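Local coordinates for protein putative fumarylpyruvate hydrolase (Burkholderia cenocepacia, PDB 4MAQ) that probably works as an enzyme of the FAH family, whose shared domain is built largely from mixed beta sheets, at residues Gly74-Pro79 against Phe232-Gly237; Gly96-Ser101 against Glu198-Asp203; Ser21-Gln26 against Val148-Ala153; Leu85-Glu90 against Ile165-Asn170; Arg100-Ala105 against Tyr192-Val197. All blocks are in the same frame, centred on the assembly; numbering follows the deposited sequence. Where two conformers were deposited one is given.

Contact 1. Residues Gly74-Pro79 against Phe232-Gly237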
# COMPACT_ATOMS: atom_id res chain seq x y z
N GLY B 74 23.59 -4.71 3.94
CA GLY B 74 23.65 -4.28 5.31
C GLY B 74 22.81 -5.18 6.19
O GLY B 74 22.91 -6.40 6.11
N THR B 75 22.00 -4.55 7.04
CA THR B 75 21.09 -5.25 7.95
C THR B 75 19.67 -5.01 7.46
O THR B 75 19.31 -3.87 7.06
CB THR B 75 21.26 -4.74 9.41
OG1 THR B 75 22.60 -5.00 9.84
CG2 THR B 75 20.27 -5.42 10.38
N VAL B 76 18.85 -6.05 7.52
CA VAL B 76 17.43 -5.92 7.23
C VAL B 76 16.74 -6.27 8.55
O VAL B 76 16.90 -7.37 9.06
CB VAL B 76 16.97 -6.83 6.07
CG1 VAL B 76 15.44 -6.87 5.98
CG2 VAL B 76 17.58 -6.38 4.74
N ALA B 77 15.96 -5.34 9.09
CA ALA B 77 15.40 -5.55 10.42
C ALA B 77 14.45 -6.75 10.50
O ALA B 77 13.68 -7.01 9.57
CB ALA B 77 14.67 -4.30 10.88
N TYR B 78 14.48 -7.46 11.61
CA TYR B 78 13.50 -8.51 11.89
C TYR B 78 12.27 -7.80 12.50
O TYR B 78 12.42 -7.07 13.49
CB TYR B 78 14.11 -9.53 12.87
CG TYR B 78 13.32 -10.80 13.03
CD1 TYR B 78 12.24 -10.87 13.90
CD2 TYR B 78 13.67 -11.96 12.31
CE1 TYR B 78 11.51 -12.04 14.04
CE2 TYR B 78 12.95 -13.13 12.45
CZ TYR B 78 11.87 -13.17 13.33
OH TYR B 78 11.11 -14.32 13.49
N PRO B 79 11.08 -7.95 11.89
CA PRO B 79 9.92 -7.15 12.29
C PRO B 79 9.32 -7.63 13.62
O PRO B 79 9.58 -8.76 14.03
CB PRO B 79 8.93 -7.40 11.13
CG PRO B 79 9.23 -8.80 10.71
CD PRO B 79 10.74 -8.91 10.82
N PHE B 232 23.08 -10.35 -4.09
CA PHE B 232 23.00 -9.59 -2.86
C PHE B 232 23.49 -10.42 -1.68
O PHE B 232 23.57 -11.68 -1.75
CB PHE B 232 21.58 -9.08 -2.56
CG PHE B 232 20.60 -10.17 -2.27
CD1 PHE B 232 20.48 -10.71 -0.99
CD2 PHE B 232 19.77 -10.67 -3.28
CE1 PHE B 232 19.56 -11.73 -0.73
CE2 PHE B 232 18.86 -11.70 -3.02
CZ PHE B 232 18.76 -12.23 -1.74
N GLU B 233 23.79 -9.70 -0.61
CA GLU B 233 24.16 -10.30 0.68
C GLU B 233 23.72 -9.34 1.78
O GLU B 233 24.06 -8.17 1.74
CB GLU B 233 25.67 -10.53 0.73
CG GLU B 233 26.21 -11.07 2.07
CD GLU B 233 27.60 -11.69 1.96
OE1 GLU B 233 28.03 -12.07 0.83
OE2 GLU B 233 28.27 -11.81 3.01
N PHE B 234 22.92 -9.82 2.73
CA PHE B 234 22.53 -9.00 3.89
C PHE B 234 22.35 -9.88 5.11
O PHE B 234 22.30 -11.11 4.99
CB PHE B 234 21.26 -8.14 3.60
CG PHE B 234 19.97 -8.92 3.38
CD1 PHE B 234 19.23 -9.42 4.45
CD2 PHE B 234 19.44 -9.07 2.10
CE1 PHE B 234 18.02 -10.07 4.24
CE2 PHE B 234 18.22 -9.72 1.88
CZ PHE B 234 17.51 -10.24 2.95
N VAL B 235 22.31 -9.24 6.28
CA VAL B 235 22.15 -9.95 7.53
C VAL B 235 20.80 -9.56 8.14
O VAL B 235 20.45 -8.37 8.19
CB VAL B 235 23.33 -9.63 8.50
CG1 VAL B 235 23.11 -10.26 9.87
CG2 VAL B 235 24.64 -10.12 7.90
N VAL B 236 20.04 -10.55 8.60
CA VAL B 236 18.77 -10.29 9.29
C VAL B 236 19.07 -9.75 10.69
O VAL B 236 19.93 -10.30 11.41
CB VAL B 236 17.95 -11.58 9.38
CG1 VAL B 236 16.64 -11.34 10.12
CG2 VAL B 236 17.65 -12.08 7.97
N GLY B 237 18.38 -8.68 11.07
CA GLY B 237 18.58 -8.09 12.38
C GLY B 237 18.05 -8.93 13.54
O GLY B 237 17.46 -10.01 13.36
O HOH W 1 25.88 -6.28 2.94

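Contact 2. Residues Gly96-Ser101 against Glu198-Asp203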
# COMPACT_ATOMS: atom_id res chain seq x y z
N GLY B 96 8.92 2.23 -16.28
CA GLY B 96 9.33 3.58 -16.68
C GLY B 96 8.31 4.36 -17.50
O GLY B 96 8.55 5.52 -17.83
N LYS B 97 7.14 3.78 -17.77
CA LYS B 97 6.14 4.44 -18.61
C LYS B 97 4.75 4.08 -18.16
O LYS B 97 4.43 2.89 -18.00
CB LYS B 97 6.33 4.05 -20.10
CG LYS B 97 5.36 4.68 -21.08
CD LYS B 97 5.77 4.39 -22.51
CE LYS B 97 5.73 2.91 -22.86
NZ LYS B 97 5.96 2.71 -24.31
N ASP B 98 3.92 5.10 -17.97
CA ASP B 98 2.56 4.88 -17.50
C ASP B 98 1.74 4.06 -18.52
O ASP B 98 1.99 4.11 -19.72
CB ASP B 98 1.81 6.21 -17.38
CG ASP B 98 2.41 7.19 -16.36
OD1 ASP B 98 3.34 6.86 -15.57
OD2 ASP B 98 1.93 8.35 -16.37
N GLY B 99 0.72 3.38 -18.05
CA GLY B 99 -0.25 2.82 -18.97
C GLY B 99 -1.38 2.09 -18.32
O GLY B 99 -1.21 1.52 -17.26
N ARG B 100 -2.54 2.10 -18.96
CA ARG B 100 -3.62 1.21 -18.56
C ARG B 100 -3.98 0.29 -19.72
O ARG B 100 -3.78 0.64 -20.89
CB ARG B 100 -4.84 1.96 -18.01
CG ARG B 100 -5.62 2.76 -19.01
CD ARG B 100 -6.91 3.28 -18.38
NE ARG B 100 -6.70 4.10 -17.18
CZ ARG B 100 -6.27 5.37 -17.18
NH1 ARG B 100 -5.95 5.99 -18.33
NH2 ARG B 100 -6.15 6.01 -16.02
N SER B 101 -4.50 -0.90 -19.38
CA SER B 101 -4.91 -1.88 -20.40
C SER B 101 -3.80 -2.09 -21.44
O SER B 101 -4.02 -2.00 -22.66
CB SER B 101 -6.24 -1.45 -21.03
OG SER B 101 -7.27 -1.51 -20.05
N GLU B 198 -4.11 2.07 -13.11
CA GLU B 198 -3.18 2.61 -14.07
C GLU B 198 -1.76 2.34 -13.57
O GLU B 198 -1.39 2.74 -12.48
CB GLU B 198 -3.38 4.12 -14.28
CG GLU B 198 -2.50 4.63 -15.41
CD GLU B 198 -2.48 6.13 -15.51
OE1 GLU B 198 -2.98 6.82 -14.59
OE2 GLU B 198 -1.97 6.62 -16.53
N LEU B 199 -0.97 1.64 -14.37
CA LEU B 199 0.44 1.45 -14.07
C LEU B 199 1.15 2.77 -14.27
O LEU B 199 0.80 3.55 -15.17
CB LEU B 199 1.00 0.39 -15.01
CG LEU B 199 2.27 -0.31 -14.64
CD1 LEU B 199 2.07 -1.17 -13.39
CD2 LEU B 199 2.77 -1.12 -15.83
N LYS B 200 2.14 3.04 -13.42
CA LYS B 200 2.86 4.32 -13.49
C LYS B 200 4.36 4.13 -13.50
O LYS B 200 4.86 3.18 -12.90
CB LYS B 200 2.50 5.21 -12.29
CG LYS B 200 1.03 5.63 -12.21
CD LYS B 200 0.66 6.64 -13.26
CE LYS B 200 -0.43 7.56 -12.73
NZ LYS B 200 -0.74 8.62 -13.72
N ALA B 201 5.06 5.05 -14.16
CA ALA B 201 6.50 5.15 -14.01
C ALA B 201 6.80 5.21 -12.51
O ALA B 201 6.18 5.97 -11.78
CB ALA B 201 7.01 6.40 -14.70
N GLY B 202 7.72 4.38 -12.06
CA GLY B 202 8.03 4.29 -10.65
C GLY B 202 7.50 3.03 -9.99
O GLY B 202 7.94 2.69 -8.90
N ASP B 203 6.60 2.31 -10.65
CA ASP B 203 6.09 1.05 -10.09
C ASP B 203 7.13 -0.06 -10.11
O ASP B 203 7.97 -0.14 -11.02
CB ASP B 203 4.81 0.59 -10.80
CG ASP B 203 3.63 1.47 -10.46
OD1 ASP B 203 3.70 2.18 -9.42
OD2 ASP B 203 2.62 1.43 -11.18
O HOH W 2 1.54 10.17 -14.11

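Contact 3. Residues Ser21-Gln26 against Val148-Ala153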
# COMPACT_ATOMS: atom_id res chain seq x y z
N SER B 21 13.15 5.49 -2.68
CA SER B 21 13.81 5.27 -3.97
C SER B 21 14.81 4.14 -3.85
O SER B 21 15.15 3.71 -2.73
CB SER B 21 14.49 6.54 -4.47
OG SER B 21 15.53 6.91 -3.58
N VAL B 22 15.24 3.63 -4.99
CA VAL B 22 16.17 2.48 -5.08
C VAL B 22 17.42 2.94 -5.78
O VAL B 22 17.34 3.73 -6.71
CB VAL B 22 15.54 1.29 -5.87
CG1 VAL B 22 16.42 0.03 -5.84
CG2 VAL B 22 14.17 0.96 -5.33
N GLU B 23 18.56 2.47 -5.30
CA GLU B 23 19.84 2.69 -5.94
C GLU B 23 19.79 2.17 -7.37
O GLU B 23 19.12 1.17 -7.66
CB GLU B 23 20.94 1.93 -5.18
CG GLU B 23 22.36 2.19 -5.70
CD GLU B 23 23.42 1.31 -5.06
OE1 GLU B 23 23.11 0.50 -4.16
OE2 GLU B 23 24.60 1.42 -5.46
N VAL B 24 20.51 2.84 -8.25
CA VAL B 24 20.68 2.39 -9.62
C VAL B 24 22.16 2.06 -9.81
O VAL B 24 23.04 2.85 -9.43
CB VAL B 24 20.20 3.46 -10.62
CG1 VAL B 24 20.57 3.10 -12.05
CG2 VAL B 24 18.70 3.66 -10.46
N ASP B 25 22.43 0.88 -10.36
CA ASP B 25 23.79 0.45 -10.66
C ASP B 25 24.50 1.43 -11.61
O ASP B 25 23.91 1.85 -12.61
CB ASP B 25 23.72 -0.95 -11.28
CG ASP B 25 25.09 -1.55 -11.56
OD1 ASP B 25 25.93 -1.60 -10.64
OD2 ASP B 25 25.30 -1.99 -12.71
N GLN B 26 25.76 1.74 -11.30
CA GLN B 26 26.60 2.62 -12.13
C GLN B 26 25.98 4.02 -12.36
O GLN B 26 26.16 4.63 -13.44
CB GLN B 26 26.95 1.96 -13.49
CG GLN B 26 27.58 0.57 -13.45
CD GLN B 26 28.67 0.43 -12.41
OE1 GLN B 26 28.53 -0.33 -11.44
NE2 GLN B 26 29.77 1.14 -12.61
N VAL B 148 15.45 -4.92 -1.89
CA VAL B 148 15.71 -4.98 -3.33
C VAL B 148 17.16 -4.54 -3.57
O VAL B 148 17.66 -3.61 -2.91
CB VAL B 148 14.71 -4.09 -4.14
CG1 VAL B 148 14.97 -4.14 -5.65
CG2 VAL B 148 13.26 -4.48 -3.87
N THR B 149 17.82 -5.15 -4.56
CA THR B 149 19.14 -4.72 -4.99
C THR B 149 19.09 -3.39 -5.72
O THR B 149 18.02 -2.93 -6.16
CB THR B 149 19.79 -5.75 -5.93
OG1 THR B 149 19.01 -5.87 -7.13
CG2 THR B 149 19.94 -7.10 -5.22
N ALA B 150 20.26 -2.80 -5.95
CA ALA B 150 20.34 -1.76 -6.95
C ALA B 150 19.75 -2.27 -8.28
O ALA B 150 19.85 -3.47 -8.63
CB ALA B 150 21.80 -1.33 -7.11
N LEU B 151 19.08 -1.36 -8.97
CA LEU B 151 18.48 -1.67 -10.26
C LEU B 151 19.44 -1.44 -11.41
O LEU B 151 20.29 -0.54 -11.36
CB LEU B 151 17.24 -0.80 -10.48
CG LEU B 151 16.19 -0.82 -9.36
CD1 LEU B 151 15.03 0.06 -9.79
CD2 LEU B 151 15.68 -2.21 -9.00
N ARG B 152 19.27 -2.24 -12.46
CA ARG B 152 19.96 -2.02 -13.73
C ARG B 152 18.97 -1.66 -14.81
O ARG B 152 17.89 -2.25 -14.91
CB ARG B 152 20.75 -3.26 -14.14
CG ARG B 152 21.86 -3.63 -13.17
CD ARG B 152 22.64 -4.81 -13.71
NE ARG B 152 23.54 -4.31 -14.72
CZ ARG B 152 24.19 -5.08 -15.58
NH1 ARG B 152 25.02 -4.51 -16.47
NH2 ARG B 152 24.03 -6.40 -15.56
N ALA B 153 19.33 -0.70 -15.66
CA ALA B 153 18.49 -0.32 -16.80
C ALA B 153 18.34 -1.49 -17.75
O ALA B 153 19.29 -2.24 -17.98
CB ALA B 153 19.09 0.87 -17.53
O HOH W 3 24.19 -1.58 -15.12

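Contact 4. Residues Leu85-Glu90 against Ile165-Asn170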
# COMPACT_ATOMS: atom_id res chain seq x y z
N LEU B 85 9.35 -15.50 10.10
CA LEU B 85 9.66 -14.63 8.95
C LEU B 85 10.10 -15.50 7.79
O LEU B 85 11.06 -16.25 7.93
CB LEU B 85 10.78 -13.68 9.32
CG LEU B 85 11.15 -12.62 8.28
CD1 LEU B 85 10.05 -11.58 8.10
CD2 LEU B 85 12.41 -11.95 8.77
N HIS B 86 9.40 -15.42 6.66
CA HIS B 86 9.78 -16.23 5.51
C HIS B 86 10.39 -15.42 4.38
O HIS B 86 10.06 -14.23 4.23
CB HIS B 86 8.59 -17.03 4.99
CG HIS B 86 8.30 -18.24 5.83
ND1 HIS B 86 7.79 -19.41 5.32
CD2 HIS B 86 8.50 -18.46 7.16
CE1 HIS B 86 7.65 -20.29 6.30
NE2 HIS B 86 8.09 -19.74 7.42
N HIS B 87 11.22 -16.08 3.57
CA HIS B 87 11.84 -15.47 2.38
C HIS B 87 11.24 -16.03 1.11
O HIS B 87 10.95 -17.23 1.03
CB HIS B 87 13.36 -15.74 2.34
CG HIS B 87 13.73 -17.21 2.40
ND1 HIS B 87 13.62 -18.05 1.31
CD2 HIS B 87 14.19 -17.97 3.42
CE1 HIS B 87 14.03 -19.27 1.66
NE2 HIS B 87 14.35 -19.25 2.94
N GLU B 88 11.12 -15.17 0.11
CA GLU B 88 10.82 -15.58 -1.27
C GLU B 88 11.65 -14.73 -2.22
O GLU B 88 11.39 -13.52 -2.38
CB GLU B 88 9.34 -15.39 -1.59
CG GLU B 88 8.42 -16.35 -0.86
CD GLU B 88 6.99 -15.92 -0.96
OE1 GLU B 88 6.53 -15.71 -2.09
OE2 GLU B 88 6.34 -15.77 0.08
N ILE B 89 12.64 -15.34 -2.87
CA ILE B 89 13.48 -14.64 -3.86
C ILE B 89 12.66 -14.34 -5.14
O ILE B 89 11.95 -15.22 -5.63
CB ILE B 89 14.73 -15.49 -4.23
CG1 ILE B 89 15.69 -14.74 -5.15
CG2 ILE B 89 14.37 -16.85 -4.85
CD1 ILE B 89 16.45 -13.70 -4.40
N GLU B 90 12.78 -13.13 -5.69
CA GLU B 90 11.98 -12.73 -6.87
C GLU B 90 12.74 -11.80 -7.79
O GLU B 90 13.48 -10.95 -7.31
CB GLU B 90 10.68 -12.07 -6.44
CG GLU B 90 9.96 -12.91 -5.40
CD GLU B 90 8.48 -12.71 -5.27
OE1 GLU B 90 7.83 -12.07 -6.11
OE2 GLU B 90 7.98 -13.29 -4.28
N ILE B 165 17.65 -18.20 -10.70
CA ILE B 165 17.16 -17.32 -9.63
C ILE B 165 17.31 -18.14 -8.35
O ILE B 165 16.85 -19.30 -8.29
CB ILE B 165 15.71 -16.83 -9.88
CG1 ILE B 165 15.16 -16.11 -8.64
CG2 ILE B 165 14.76 -17.97 -10.33
CD1 ILE B 165 13.93 -15.25 -8.89
N TRP B 166 17.99 -17.59 -7.35
CA TRP B 166 18.41 -18.42 -6.22
C TRP B 166 18.50 -17.61 -4.94
O TRP B 166 18.66 -16.37 -4.96
CB TRP B 166 19.76 -19.11 -6.55
CG TRP B 166 20.87 -18.10 -6.69
CD1 TRP B 166 21.19 -17.36 -7.81
CD2 TRP B 166 21.78 -17.69 -5.67
NE1 TRP B 166 22.25 -16.51 -7.53
CE2 TRP B 166 22.63 -16.71 -6.23
CE3 TRP B 166 21.98 -18.08 -4.32
CZ2 TRP B 166 23.65 -16.08 -5.49
CZ3 TRP B 166 22.99 -17.44 -3.59
CH2 TRP B 166 23.82 -16.45 -4.17
N LEU B 167 18.44 -18.32 -3.83
CA LEU B 167 18.63 -17.70 -2.53
C LEU B 167 19.25 -18.75 -1.60
O LEU B 167 18.87 -19.92 -1.63
CB LEU B 167 17.28 -17.19 -1.97
CG LEU B 167 17.27 -16.59 -0.55
CD1 LEU B 167 16.13 -15.59 -0.43
CD2 LEU B 167 17.17 -17.64 0.55
N ALA B 168 20.23 -18.31 -0.80
CA ALA B 168 20.85 -19.14 0.23
C ALA B 168 20.80 -18.45 1.57
O ALA B 168 20.71 -17.21 1.66
CB ALA B 168 22.31 -19.43 -0.16
N VAL B 169 20.84 -19.27 2.62
CA VAL B 169 20.86 -18.79 4.00
C VAL B 169 22.06 -19.42 4.68
O VAL B 169 22.20 -20.66 4.69
CB VAL B 169 19.56 -19.19 4.74
CG1 VAL B 169 19.65 -18.88 6.23
CG2 VAL B 169 18.35 -18.50 4.13
N ASN B 170 22.93 -18.58 5.23
CA ASN B 170 24.17 -19.06 5.81
C ASN B 170 24.92 -19.99 4.87
O ASN B 170 25.52 -21.00 5.28
CB ASN B 170 23.92 -19.68 7.20
CG ASN B 170 23.18 -18.73 8.10
OD1 ASN B 170 23.40 -17.52 8.04
ND2 ASN B 170 22.28 -19.26 8.92

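Contact 5. Residues Arg100-Ala105 against Tyr192-Val197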
# COMPACT_ATOMS: atom_id res chain seq x y z
N ARG B 100 -2.54 2.10 -18.96
CA ARG B 100 -3.62 1.21 -18.56
C ARG B 100 -3.98 0.29 -19.72
O ARG B 100 -3.78 0.64 -20.89
CB ARG B 100 -4.84 1.96 -18.01
CG ARG B 100 -5.62 2.76 -19.01
CD ARG B 100 -6.91 3.28 -18.38
NE ARG B 100 -6.70 4.10 -17.18
CZ ARG B 100 -6.27 5.37 -17.18
NH1 ARG B 100 -5.95 5.99 -18.33
NH2 ARG B 100 -6.15 6.01 -16.02
N SER B 101 -4.50 -0.90 -19.38
CA SER B 101 -4.91 -1.88 -20.40
C SER B 101 -3.80 -2.09 -21.44
O SER B 101 -4.02 -2.00 -22.66
CB SER B 101 -6.24 -1.45 -21.03
OG SER B 101 -7.27 -1.51 -20.05
N ILE B 102 -2.60 -2.38 -20.94
CA ILE B 102 -1.42 -2.55 -21.77
C ILE B 102 -1.47 -3.94 -22.41
O ILE B 102 -1.66 -4.94 -21.72
CB ILE B 102 -0.12 -2.41 -20.92
CG1 ILE B 102 -0.07 -1.03 -20.26
CG2 ILE B 102 1.12 -2.65 -21.79
CD1 ILE B 102 1.00 -0.92 -19.19
N ASP B 103 -1.30 -4.00 -23.73
CA ASP B 103 -1.24 -5.30 -24.39
C ASP B 103 0.11 -5.96 -24.06
O ASP B 103 1.14 -5.27 -24.04
CB ASP B 103 -1.37 -5.14 -25.91
CG ASP B 103 -1.51 -6.47 -26.64
OD1 ASP B 103 -0.49 -7.11 -26.96
OD2 ASP B 103 -2.66 -6.88 -26.91
N PRO B 104 0.11 -7.30 -23.82
CA PRO B 104 1.38 -7.98 -23.56
C PRO B 104 2.44 -7.68 -24.62
O PRO B 104 3.61 -7.56 -24.27
CB PRO B 104 0.99 -9.45 -23.53
CG PRO B 104 -0.41 -9.43 -23.00
CD PRO B 104 -1.04 -8.21 -23.64
N ALA B 105 2.03 -7.55 -25.88
CA ALA B 105 3.00 -7.27 -26.93
C ALA B 105 3.72 -5.93 -26.76
O ALA B 105 4.79 -5.73 -27.31
CB ALA B 105 2.34 -7.36 -28.31
N TYR B 192 -1.82 -7.60 -16.78
CA TYR B 192 -2.80 -7.86 -15.75
C TYR B 192 -2.86 -6.72 -14.71
O TYR B 192 -3.95 -6.25 -14.36
CB TYR B 192 -2.48 -9.18 -15.04
CG TYR B 192 -3.17 -10.39 -15.62
CD1 TYR B 192 -4.54 -10.53 -15.47
CD2 TYR B 192 -2.47 -11.37 -16.31
CE1 TYR B 192 -5.21 -11.62 -15.98
CE2 TYR B 192 -3.13 -12.48 -16.84
CZ TYR B 192 -4.51 -12.60 -16.67
OH TYR B 192 -5.23 -13.67 -17.16
N VAL B 193 -1.70 -6.24 -14.26
CA VAL B 193 -1.74 -5.15 -13.27
C VAL B 193 -2.41 -3.93 -13.91
O VAL B 193 -3.26 -3.28 -13.28
CB VAL B 193 -0.34 -4.75 -12.74
CG1 VAL B 193 -0.43 -3.48 -11.88
CG2 VAL B 193 0.28 -5.90 -11.94
N SER B 194 -2.08 -3.66 -15.17
CA SER B 194 -2.60 -2.48 -15.87
C SER B 194 -4.11 -2.52 -16.15
O SER B 194 -4.67 -1.52 -16.57
CB SER B 194 -1.86 -2.27 -17.19
OG SER B 194 -2.34 -3.16 -18.20
N ARG B 195 -4.75 -3.67 -15.95
CA ARG B 195 -6.19 -3.76 -16.11
C ARG B 195 -6.92 -3.51 -14.78
O ARG B 195 -8.13 -3.34 -14.77
CB ARG B 195 -6.60 -5.11 -16.74
CG ARG B 195 -6.11 -5.24 -18.17
CD ARG B 195 -6.70 -6.42 -18.91
NE ARG B 195 -6.20 -7.72 -18.44
CZ ARG B 195 -5.24 -8.42 -19.05
NH1 ARG B 195 -4.65 -7.96 -20.14
NH2 ARG B 195 -4.87 -9.59 -18.55
N SER B 196 -6.17 -3.47 -13.67
CA SER B 196 -6.72 -3.23 -12.34
C SER B 196 -6.56 -1.77 -11.89
O SER B 196 -7.47 -1.20 -11.28
CB SER B 196 -6.03 -4.15 -11.35
OG SER B 196 -6.43 -3.81 -10.03
N VAL B 197 -5.39 -1.19 -12.21
CA VAL B 197 -5.08 0.20 -11.88
C VAL B 197 -4.31 0.76 -13.07
O VAL B 197 -3.86 0.01 -13.91
CB VAL B 197 -4.18 0.33 -10.62
CG1 VAL B 197 -4.88 -0.16 -9.35
CG2 VAL B 197 -2.84 -0.40 -10.81
O HOH W 4 -4.18 -5.46 -20.82

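Contact 1. Residues Gly74-Pro79 against Phe232-Gly237
Val76 and Phe234 meet obliquely on the buried side of a short parallel strand pair. The Phe234 ring takes the crowded position between its own backbone N and carbonyl carbon (chi1 66°), with one face against Val76. Of the two valine methyls, CG2 of Val76 lies over that face, 3.7 Å from the centroid of the Phe234 ring and shifted toward the rim at CD1, a CH-pi contact. Tyr78 meets its neighbour differently: with CG anti to the backbone N (chi1 -168°), it offers a ring edge, and Val236 CG1 arrives in the ring plane, 3.7 Å from Tyr78 CD2. On the opposite, more exposed face sit Thr75 and Val235, where Thr75 CG2 reaches Gly237 CA at 3.7 Å.

Three backbone bonds hold these side chains in register. Val235 N gives to Gly74 O at 2.9 Å, nearly along the C=O axis, and Val76 N to Val235 O in the carbonyl plane. Gly237 N approaches Val76 O from above its plane. Beyond them a water accepts from Gly74 N and donates to Glu233 O. Gly237 O, buried against Tyr78 CB, has no polar partner in the model. Leu120 and Val222 add to the packing around Val76 and Phe234. Two successive parallel bridges, Thr75 with Val235 and Val76 with Val236, thus attach strand 75-76 as an outermost strand of the five-stranded mixed sheet in this FAH-family domain.

Contact 2. Residues Gly96-Ser101 against Glu198-Asp203
Backbone hydrogen bonds join the loop after strand 85-95 to the one between helix 186-196 and strand 204-206 at a single point, the antiparallel, hydrogen-bonded pair of Gly99 and Leu199. Gly99 N gives to Leu199 O at 2.9 Å, and Leu199 N returns a more bent bond to Gly99 O; each donor lies above the plane of the carbonyl it meets. A side chain supplies the third bond across: Asp98 OD1 takes Ala201 N nearly along its C-O axis, at 2.9 Å. Ala201 is the second residue of a type II beta turn running from Lys200 to Asp203, closed by Asp203 N on Lys200 O. Asp203 OD2 also grips Lys200 N at 2.8 Å.

In the salt-bridge network, Lys200 NZ bonds Glu198 OE1 at 3.0 Å from above the carboxylate plane, while its ion pair with Asp98 OD2 is long, though a water links the two atoms. Arg100 stacks its guanidinium over the Glu198 carboxylate, the planes 30° apart; NH2 of Arg100 stays 3.6 Å from OE1 of Glu198 with no N-H aimed at it. The lysine probably eases the repulsion between Asp98 and Glu198. Ile14 of the second subunit packs on Ala201.

Contact 3. Residues Ser21-Gln26 against Val148-Ala153
The guanidinium of Arg152 and the carboxylate of Asp25 stand at 90° to each other, although the two side chains run side by side and point the same way. At the guanidinium edge, in its plane, sits a water that accepts from Arg152 NE at 2.8 Å and donates to Asp25 OD2 at 2.7 Å. The direct ion pair, Asp25 OD2 to Arg152 NE, is looser at 3.5 Å, so the water supplies the well-directed link between the charges. Beside them a single backbone bridge, Val24 with Leu151, ties segment 21-26 to the broken strand 146-153 of the large mixed sheet.

Two straight bonds make that bridge, both in the plane of the accepting carbonyl: Leu151 N to Glu23 O and Asp25 N to Leu151 O, each 2.8 Å. The extended Glu23 side chain lies along Ala150, whose CB touches its CB, CG, CD and OE1. On the buried side Val22 and Leu151 cross at about a right angle, backed by Phe31 and Ile69, while Val13 of the second subunit packs on Val24. Val22 CG1, anti to its backbone N, rests 3.6 Å from Leu151 CG and 3.4 Å from the carbonyl oxygen of Thr149.

Contact 4. Residues Leu85-Glu90 against Ile165-Asn170
Ile165 opens an interface in which two sheets pack through side chains alone, with no hydrogen bond between the segments. Strand 85-90 belongs to the large mixed sheet and strand 165-169 to the five-stranded one; their axes pass 6.9 Å apart, 148° between their N-to-C directions. This buried packing joins the two sheets within the FAH-family domain.

With CG1 anti to the backbone N and the chain then extended, Ile165 slides past Ile89 in the opposite direction, CG1 of Ile165 lying 3.8 Å from CG1 of Ile89. Its terminal methyl CD1 goes further and touches the backbone of Glu90 at CA. The Trp166 side chain departs to the other face of its sheet, where Thr223 and Arg164 adjoin it, but its carbonyl takes part: Trp166 O lies 3.4 Å from Ile89 CG1, a nonpolar carbon.

Leu167 brings two parts of its side chain to bear. Its CB packs on Ile89 CB at 3.8 Å, while the methyls at its tip go to His87. The His87 ring occupies the crowded position between its backbone N and carbonyl carbon (chi1 56°) and presents one face to CD2 of Leu167. Within the ring ND1 bonds to Gln175 OE1, which also accepts from Ile89 N; this polar clamp probably fixes the ring's rotation. Ala168 turns away onto Thr223. Val169 closes the row obliquely, its CG2 4.2 Å from His87 NE2, and is backed by Leu216. Over the imidazole, Leu167 CD2 stands 3.7 Å from the centroid of the His87 ring, a CH-pi contact only 14° off the normal.

Contact 5. Residues Arg100-Ala105 against Tyr192-Val197
Ser194 offers two oxygens to two successive amides of the facing loop. Its backbone O accepts from Ser101 N at 2.9 Å; the bond is almost straight at the hydrogen, yet the donor stands well above the carbonyl plane. Its side-chain OG accepts from Ile102 N, also at 2.9 Å. The crowded torsion, with OG between the backbone N and the carbonyl carbon (chi1 79°), sets the hydroxyl there, and it gives its own hydrogen to Ala191 O. Ile102 closes over this site: its CD1 touches Ser194 CB at 3.7 Å, with CG1 alongside.

Ser194 lies in the closing part of helix 186-196, whose end thereby anchors the loop leading to the short, weakly bonded helix 104-107. Asp103 is the N-cap of that helix, its OD1 taking Ala105 N at 2.8 Å through the anti lone pair. Farther out, a water accepts from Arg195 NH1 at 2.6 Å and donates to Ile102 O at 2.7 Å, joining loop and helix a second time. Arg195 folds back along its own helix, placing NH2 over the centre of one face of the Tyr192 ring. Trp184 meets Tyr192 edge-to-face. Ser196 OG is hydrogen-bonded to Arg122 NH1 of the second subunit.

In the fold
Along the chain the first segments come in the order of contacts 3, 1, 4, 2 and 5, and the second ones return as 3, 4, 5, 2 and 1. Contacts 1 and 4, with centres 12 Å apart, share the five-stranded sheet and touch through Phe232 on Ile89. Contact 1 reaches contact 3 through Phe232 on Thr149. Contacts 2 and 5 share Arg100 and Ser101, have centres 9 Å apart, and pack Leu199 against Val193 and Ile102. That pair lies across the chain's centre from contacts 1 and 4, whose centres are about 28 to 34 Å away. Contacts 2, 3 and 5 lie where the subunits meet; contacts 1 and 4 join strands and sheets within one chain.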